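Local coordinates for protein CDP-glucose-4,6-dehydratase (Yersinia pseudotuberculosis, PDB 1RKX) that catalyses the NAD-dependent dehydration of CDP-D-glucose, probably to its 4-keto-6-deoxy derivative, as a member of the short-chain dehydrogenase/reductase (SDR) superfamily, at residues V93-S96 with Y97-P100; K139-I142 with W143-E147; S26-L29 with Q30-G33; L49-T52 with A53-A56. All blocks are in the same frame, centred on the assembly; numbering follows the deposited sequence.

Interaction 1: V93-S96 with Y97-P100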
# COMPACT_ATOMS: atom_id res chain seq x y z
N VAL C 93 24.75 13.83 5.35
CA VAL C 93 24.73 12.46 4.86
C VAL C 93 26.17 11.95 4.73
O VAL C 93 26.51 10.87 5.22
CB VAL C 93 24.04 12.35 3.47
CG1 VAL C 93 24.22 10.96 2.89
CG2 VAL C 93 22.56 12.67 3.60
N ARG C 94 27.01 12.74 4.07
CA ARG C 94 28.41 12.37 3.86
C ARG C 94 29.06 11.94 5.17
O ARG C 94 29.60 10.84 5.28
CB ARG C 94 29.17 13.56 3.29
CG ARG C 94 30.67 13.35 3.18
CD ARG C 94 31.33 14.68 2.91
NE ARG C 94 30.67 15.37 1.82
CZ ARG C 94 30.75 16.68 1.59
NH1 ARG C 94 31.48 17.45 2.39
NH2 ARG C 94 30.10 17.20 0.57
N LEU C 95 29.00 12.82 6.17
CA LEU C 95 29.59 12.51 7.45
C LEU C 95 29.02 11.25 8.11
O LEU C 95 29.76 10.51 8.77
CB LEU C 95 29.43 13.69 8.41
CG LEU C 95 30.17 13.53 9.74
CD1 LEU C 95 31.67 13.39 9.47
CD2 LEU C 95 29.89 14.72 10.65
N SER C 96 27.73 11.01 7.93
CA SER C 96 27.09 9.84 8.54
C SER C 96 27.72 8.53 8.07
O SER C 96 27.64 7.51 8.75
CB SER C 96 25.58 9.82 8.25
OG SER C 96 25.30 9.44 6.91
N TYR C 97 28.36 8.56 6.90
CA TYR C 97 29.02 7.37 6.39
C TYR C 97 30.32 7.10 7.13
O TYR C 97 30.72 5.94 7.29
CB TYR C 97 29.31 7.50 4.89
CG TYR C 97 28.12 7.19 4.02
CD1 TYR C 97 27.47 8.19 3.30
CD2 TYR C 97 27.63 5.88 3.92
CE1 TYR C 97 26.36 7.89 2.50
CE2 TYR C 97 26.54 5.58 3.13
CZ TYR C 97 25.91 6.59 2.42
OH TYR C 97 24.85 6.26 1.61
N SER C 98 30.99 8.15 7.60
CA SER C 98 32.24 7.96 8.32
C SER C 98 32.03 7.93 9.83
O SER C 98 32.86 7.42 10.56
CB SER C 98 33.24 9.07 7.96
OG SER C 98 32.74 10.34 8.30
N GLU C 99 30.91 8.48 10.29
CA GLU C 99 30.59 8.51 11.71
C GLU C 99 29.14 8.07 11.93
O GLU C 99 28.32 8.83 12.43
CB GLU C 99 30.78 9.92 12.27
CG GLU C 99 32.22 10.40 12.28
CD GLU C 99 32.33 11.85 12.73
OE1 GLU C 99 31.67 12.22 13.72
OE2 GLU C 99 33.09 12.61 12.09
N PRO C 100 28.82 6.83 11.56
CA PRO C 100 27.45 6.35 11.74
C PRO C 100 26.96 6.34 13.20
O PRO C 100 25.85 6.77 13.50
CB PRO C 100 27.49 4.96 11.11
CG PRO C 100 28.92 4.52 11.34
CD PRO C 100 29.68 5.77 11.00
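L95 meets S98 and E99 at the end of the short, weakly bonded helix 93-98 of this Rossmann-type SDR fold, where E99 stands at the N-cap position of the long helix 100-121 and its carbonyl O accepts from T103 OG1. The carbonyl oxygen of L95 accepts from three donors. E99 N reaches L95 O at 2.8 Å almost in line with the carbonyl bond, S98 N comes to the same oxygen from above the carbonyl plane at 2.9 Å, and the hydroxyl S98 OG adds a third bond of 3.0 Å to L95 O. That hydroxyl sits between its own backbone N and carbonyl carbon (chi1 61°), a setting that turns it back over the preceding turn. One residue earlier, Y97 N bonds R94 O at 3.1 Å and has only a weak second bond to V93 O. V93 O also accepts from S96 OG, in its carbonyl plane on a lone pair, at an unusually short 2.5 Å; the same hydroxyl takes a weak bond from Y157 N. S96 O lies close to P100 N, but the imide nitrogen has no hydrogen to share.

The side chains of V93 and Y97 run side by side, CG1 against the ring, while R94 turns off to a salt bridge with D205. S96, Y97 and P100 pack on P156 of helix 156-175, and Y97 also touches S174 of the second subunit. The methyl L95 CD1 lies 3.1 Å from the carboxylate oxygen E99 OE2.

Interaction 2: K139-I142 with W143-E147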
# COMPACT_ATOMS: atom_id res chain seq x y z
N LYS C 139 11.35 5.01 -2.29
CA LYS C 139 10.77 4.15 -3.31
C LYS C 139 11.36 4.45 -4.69
O LYS C 139 11.01 3.81 -5.67
CB LYS C 139 9.25 4.33 -3.35
CG LYS C 139 8.54 3.95 -2.06
CD LYS C 139 8.77 2.48 -1.73
CE LYS C 139 7.96 2.04 -0.53
NZ LYS C 139 8.23 0.61 -0.21
N GLU C 140 12.25 5.44 -4.76
CA GLU C 140 12.89 5.82 -6.01
C GLU C 140 11.88 6.05 -7.14
O GLU C 140 12.03 5.50 -8.23
CB GLU C 140 13.89 4.74 -6.43
CG GLU C 140 15.15 4.68 -5.58
CD GLU C 140 16.08 5.87 -5.81
OE1 GLU C 140 15.69 7.01 -5.47
OE2 GLU C 140 17.19 5.66 -6.33
N TRP C 141 10.86 6.86 -6.88
CA TRP C 141 9.86 7.15 -7.89
C TRP C 141 9.65 8.65 -8.06
O TRP C 141 10.20 9.46 -7.32
CB TRP C 141 8.53 6.45 -7.56
CG TRP C 141 7.96 6.78 -6.22
CD1 TRP C 141 8.18 7.92 -5.49
CD2 TRP C 141 6.99 6.01 -5.49
NE1 TRP C 141 7.41 7.90 -4.35
CE2 TRP C 141 6.67 6.74 -4.32
CE3 TRP C 141 6.37 4.78 -5.71
CZ2 TRP C 141 5.75 6.28 -3.38
CZ3 TRP C 141 5.45 4.31 -4.77
CH2 TRP C 141 5.15 5.07 -3.62
N ILE C 142 8.83 9.01 -9.04
CA ILE C 142 8.56 10.40 -9.36
C ILE C 142 7.55 11.12 -8.47
O ILE C 142 7.34 12.32 -8.62
CB ILE C 142 8.07 10.51 -10.82
CG1 ILE C 142 9.04 9.80 -11.75
CG2 ILE C 142 7.95 11.96 -11.23
CD1 ILE C 142 8.63 9.83 -13.21
N TRP C 143 6.94 10.41 -7.54
CA TRP C 143 5.93 11.02 -6.69
C TRP C 143 6.37 11.57 -5.34
O TRP C 143 7.27 11.04 -4.70
CB TRP C 143 4.79 10.02 -6.48
CG TRP C 143 4.10 9.64 -7.76
CD1 TRP C 143 3.42 10.48 -8.60
CD2 TRP C 143 4.01 8.34 -8.34
NE1 TRP C 143 2.90 9.78 -9.66
CE2 TRP C 143 3.25 8.46 -9.53
CE3 TRP C 143 4.50 7.07 -7.98
CZ2 TRP C 143 2.96 7.36 -10.36
CZ3 TRP C 143 4.21 5.99 -8.80
CH2 TRP C 143 3.45 6.14 -9.97
N GLY C 144 5.71 12.64 -4.91
CA GLY C 144 6.02 13.24 -3.63
C GLY C 144 5.44 12.37 -2.53
O GLY C 144 4.32 11.86 -2.66
N TYR C 145 6.19 12.18 -1.46
CA TYR C 145 5.74 11.34 -0.36
C TYR C 145 4.63 11.94 0.48
O TYR C 145 4.59 13.15 0.72
CB TYR C 145 6.92 10.97 0.54
CG TYR C 145 7.90 10.07 -0.17
CD1 TYR C 145 8.92 10.59 -0.96
CD2 TYR C 145 7.75 8.68 -0.12
CE1 TYR C 145 9.76 9.75 -1.70
CE2 TYR C 145 8.57 7.84 -0.84
CZ TYR C 145 9.57 8.37 -1.63
OH TYR C 145 10.37 7.52 -2.37
N ARG C 146 3.73 11.08 0.93
CA ARG C 146 2.61 11.49 1.75
C ARG C 146 2.96 11.11 3.19
O ARG C 146 3.72 10.16 3.41
CB ARG C 146 1.34 10.81 1.22
CG ARG C 146 1.25 11.01 -0.32
CD ARG C 146 -0.08 10.68 -1.00
NE ARG C 146 -0.37 9.26 -1.08
CZ ARG C 146 -0.99 8.66 -2.09
NH1 ARG C 146 -1.41 9.34 -3.16
NH2 ARG C 146 -1.23 7.36 -2.03
N GLU C 147 2.45 11.85 4.16
CA GLU C 147 2.79 11.60 5.56
C GLU C 147 2.51 10.22 6.12
O GLU C 147 3.13 9.82 7.11
CB GLU C 147 2.14 12.66 6.47
CG GLU C 147 2.75 14.05 6.32
CD GLU C 147 2.06 14.90 5.27
OE1 GLU C 147 1.28 14.35 4.46
OE2 GLU C 147 2.31 16.12 5.25
O HOH W 1 11.37 8.62 -4.54
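W141, W143 and Y145 form an aromatic cluster within the loop that joins strand 126-130 to helix 156-175. The aromatic contacts come from both sides of the W141 indole. W143 offers an edge to one face, in an offset edge-to-face pair whose six-membered rings have centroids 5.4 Å apart and planes at 74°; W143 CE3 makes the approach, 3.7 Å from W141 CD2. A CH-pi contact adds to this, W143 CB lying over the five-membered ring. K139 CB covers the opposite face. Y145 is turned otherwise: its ring is inclined at 30° to the W141 five-membered ring but slid so far along that the two barely overlap, leaving W141 NE1 over the tyrosine face, 3.5 Å from Y145 CZ. With CG between the backbone N and the carbonyl carbon (chi1 57°), the indole is inserted between W143 and the K139/Y145 side.

The polar contacts gather at the tyrosine hydroxyl. K139 N donates to Y145 OH at 2.7 Å, and a water lies 2.6 Å from Y145 OH while accepting from W141 N at 3.0 Å. Beyond the loop, Y145 meets the ring of Y136. W141 and W143 both pack on R146 of the third subunit, and R146 NH2 forms a salt bridge with E149 OE1 of that subunit.

The phenol oxygen therefore ties two backbone amides, one directly and one through water, which probably helps to hold the turn 139-145 closed over the W141 indole.

Interaction 3: S26-L29 with Q30-G33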
# COMPACT_ATOMS: atom_id res chain seq x y z
N SER C 26 15.40 31.27 15.59
CA SER C 26 15.63 32.00 16.83
C SER C 26 15.47 33.50 16.62
O SER C 26 14.83 34.18 17.42
CB SER C 26 17.01 31.68 17.39
OG SER C 26 17.08 30.32 17.79
N LEU C 27 16.04 34.01 15.53
CA LEU C 27 15.93 35.43 15.21
C LEU C 27 14.47 35.80 14.99
O LEU C 27 14.01 36.85 15.45
CB LEU C 27 16.72 35.77 13.95
CG LEU C 27 18.24 35.83 14.05
CD1 LEU C 27 18.85 35.99 12.66
CD2 LEU C 27 18.64 37.00 14.96
N TRP C 28 13.74 34.93 14.29
CA TRP C 28 12.33 35.17 14.00
C TRP C 28 11.54 35.24 15.30
O TRP C 28 10.74 36.17 15.51
CB TRP C 28 11.77 34.04 13.12
CG TRP C 28 10.49 34.40 12.40
CD1 TRP C 28 9.57 35.34 12.76
CD2 TRP C 28 10.00 33.79 11.20
NE1 TRP C 28 8.53 35.36 11.85
CE2 TRP C 28 8.77 34.42 10.89
CE3 TRP C 28 10.47 32.78 10.35
CZ2 TRP C 28 8.00 34.07 9.76
CZ3 TRP C 28 9.70 32.42 9.23
CH2 TRP C 28 8.48 33.07 8.95
N LEU C 29 11.75 34.27 16.18
CA LEU C 29 11.07 34.22 17.47
C LEU C 29 11.40 35.48 18.28
O LEU C 29 10.51 36.07 18.90
CB LEU C 29 11.51 32.97 18.25
CG LEU C 29 11.00 31.63 17.69
CD1 LEU C 29 11.74 30.47 18.35
CD2 LEU C 29 9.50 31.53 17.93
N GLN C 30 12.67 35.88 18.28
CA GLN C 30 13.08 37.07 19.02
C GLN C 30 12.33 38.31 18.52
O GLN C 30 11.81 39.09 19.32
CB GLN C 30 14.59 37.30 18.88
CG GLN C 30 15.44 36.21 19.53
CD GLN C 30 16.92 36.38 19.25
OE1 GLN C 30 17.69 35.42 19.33
NE2 GLN C 30 17.33 37.60 18.93
N THR C 31 12.26 38.49 17.20
CA THR C 31 11.58 39.65 16.64
C THR C 31 10.10 39.69 17.01
O THR C 31 9.50 40.76 17.04
CB THR C 31 11.70 39.71 15.10
OG1 THR C 31 10.94 38.65 14.51
CG2 THR C 31 13.14 39.59 14.68
N MET C 32 9.51 38.53 17.28
CA MET C 32 8.09 38.49 17.64
C MET C 32 7.86 38.60 19.14
O MET C 32 6.74 38.43 19.62
CB MET C 32 7.44 37.22 17.08
CG MET C 32 7.43 37.17 15.56
SD MET C 32 6.36 35.89 14.87
CE MET C 32 7.26 34.40 15.36
N GLY C 33 8.92 38.90 19.88
CA GLY C 33 8.81 39.08 21.32
C GLY C 33 8.83 37.85 22.21
O GLY C 33 8.48 37.93 23.39
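W28 and M32 cross at a slant on one side of helix 20-31, the helix of the first beta-alpha-beta unit of the Rossmann fold, as it ends before strand 35-40. The indole has CG opposite its backbone N (chi1 -161°), which directs CD1 and NE1 toward the methionine. The bend of M32 at chi3 (-69°) turns the methyl back, with CE 3.6 Å from W28 CD1, and M32 SD stands 4.5 Å from the centroid of the W28 five-membered ring, an oblique Met-aromatic contact. The indole also packs on I350 and M354 of helix 342-355 and on L236, S240 and L243 of helix 236-251.

T31 turns its hydroxyl back on the helix: OG1 bonds W28 O at 2.7 Å. M32 N reaches W28 O from the same face of the carbonyl plane, at 3.2 Å. Q30 N and T31 N continue the regular helical pattern with S26 O and L27 O.

At the end, G33 has positive phi and is the C-prime residue of a Schellman motif in which G33 N bonds Q30 O and A34 N bonds L29 O. W28 O and the G33 and A34 amides are thus bonded within the turn. The sulfur and methyl of M32 give the buried indole a weakly polar, largely dispersive contact, while its NE1 is bonded outside these segments.

Interaction 4: L49-T52 with A53-A56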
# COMPACT_ATOMS: atom_id res chain seq x y z
N LEU C 49 25.89 31.93 10.72
CA LEU C 49 24.78 32.86 10.88
C LEU C 49 24.76 33.27 12.34
O LEU C 49 24.53 34.44 12.68
CB LEU C 49 23.46 32.19 10.52
CG LEU C 49 22.19 33.01 10.75
CD1 LEU C 49 22.15 34.19 9.77
CD2 LEU C 49 20.97 32.12 10.55
N PHE C 50 25.01 32.31 13.22
CA PHE C 50 24.99 32.54 14.66
C PHE C 50 25.79 33.78 15.05
O PHE C 50 25.29 34.66 15.75
CB PHE C 50 25.56 31.32 15.40
CG PHE C 50 25.42 31.41 16.90
CD1 PHE C 50 24.15 31.36 17.49
CD2 PHE C 50 26.54 31.53 17.72
CE1 PHE C 50 24.01 31.43 18.89
CE2 PHE C 50 26.41 31.60 19.11
CZ PHE C 50 25.14 31.55 19.69
N GLU C 51 27.03 33.87 14.58
CA GLU C 51 27.89 35.00 14.90
C GLU C 51 27.63 36.24 14.04
O GLU C 51 27.55 37.35 14.56
CB GLU C 51 29.36 34.61 14.76
CG GLU C 51 29.83 33.52 15.72
CD GLU C 51 29.65 33.90 17.19
OE1 GLU C 51 29.62 35.10 17.50
OE2 GLU C 51 29.57 32.98 18.02
N THR C 52 27.50 36.05 12.73
CA THR C 52 27.27 37.17 11.83
C THR C 52 25.98 37.93 12.10
O THR C 52 25.92 39.15 11.96
CB THR C 52 27.30 36.73 10.34
OG1 THR C 52 26.25 35.78 10.10
CG2 THR C 52 28.65 36.10 10.00
N ALA C 53 24.94 37.21 12.52
CA ALA C 53 23.65 37.84 12.80
C ALA C 53 23.38 38.03 14.28
O ALA C 53 22.25 38.32 14.66
CB ALA C 53 22.53 37.02 12.15
N ARG C 54 24.40 37.87 15.11
CA ARG C 54 24.27 38.04 16.56
C ARG C 54 23.06 37.31 17.13
O ARG C 54 22.30 37.87 17.92
CB ARG C 54 24.16 39.54 16.92
CG ARG C 54 25.33 40.40 16.45
CD ARG C 54 26.67 39.75 16.75
NE ARG C 54 26.70 39.16 18.09
CZ ARG C 54 27.50 38.17 18.44
NH1 ARG C 54 28.34 37.65 17.56
NH2 ARG C 54 27.45 37.68 19.67
N VAL C 55 22.88 36.06 16.74
CA VAL C 55 21.74 35.28 17.22
C VAL C 55 21.64 35.19 18.75
O VAL C 55 20.54 35.26 19.30
CB VAL C 55 21.77 33.84 16.64
CG1 VAL C 55 20.70 32.98 17.30
CG2 VAL C 55 21.55 33.87 15.14
N ALA C 56 22.77 35.05 19.43
CA ALA C 56 22.75 34.91 20.89
C ALA C 56 22.37 36.15 21.71
O ALA C 56 21.78 36.03 22.78
CB ALA C 56 24.10 34.40 21.37
O HOH W 2 25.47 35.31 18.46
O HOH W 3 28.10 34.97 19.73
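F50 holds CG trans to its N (chi1 -172°), which carries the ring forward to V55 and A56, and R54 folds back through bends at chi2 (-46°) and chi3 (-43°) that return its guanidinium to E51. The phenyl and V55 cross at about a right angle, CD1 of F50 lying 3.5 Å from V55 CB, while F50 CZ is 3.5 Å from A56 CB. E51 and R54 form a salt bridge, E51 OE1 to R54 NH1 at 2.9 Å. R54 NH1 also bonds E51 O, in the carbonyl plane on a lone pair at 3.1 Å; a water joins E51 OE1 to R54 NH2, and R54 NE makes a salt bridge with D57.

The backbone ends the helix in a Schellman motif: R54, the C-prime residue with positive phi, gives its N to E51 O, and V55 N bonds F50 O at 3.0 Å. A second water accepts from A56 N and donates to F50 O, resting over the centre of the F50 ring.

The turn lies between helix 49-52 and strand 60-63, its apolar side packed against helix 20-31 through A53 and V55, with F50 and A56 touching S61 on the strand, while L49, on the helix itself, meets W332 of helix 322-338.

How the interactions relate
Interactions 3 and 4 are neighbours, with centres 13 Å apart: L27 CD1 lies 3.8 Å from A53 CB, and S26 CB lies 3.9 Å from V55 CG1, so the loop after helix 49-52 packs on helix 20-31. Side chain to side chain, F50 is about 4 Å from the NAD-binding T18 and L49 about 5 Å from F20. Interactions 1 and 2 are about 11 Å apart at their nearest atoms and lie across the chain from interaction 3, about 33 and 34 Å from it between centres. The bound NAD is about 7 Å from the side chain of F50, about 8 Å from that of V93 and about 9 Å from that of S26. The side chain of Y145 is about 13 Å from the bound NAD, and interaction 2 reaches the third subunit instead.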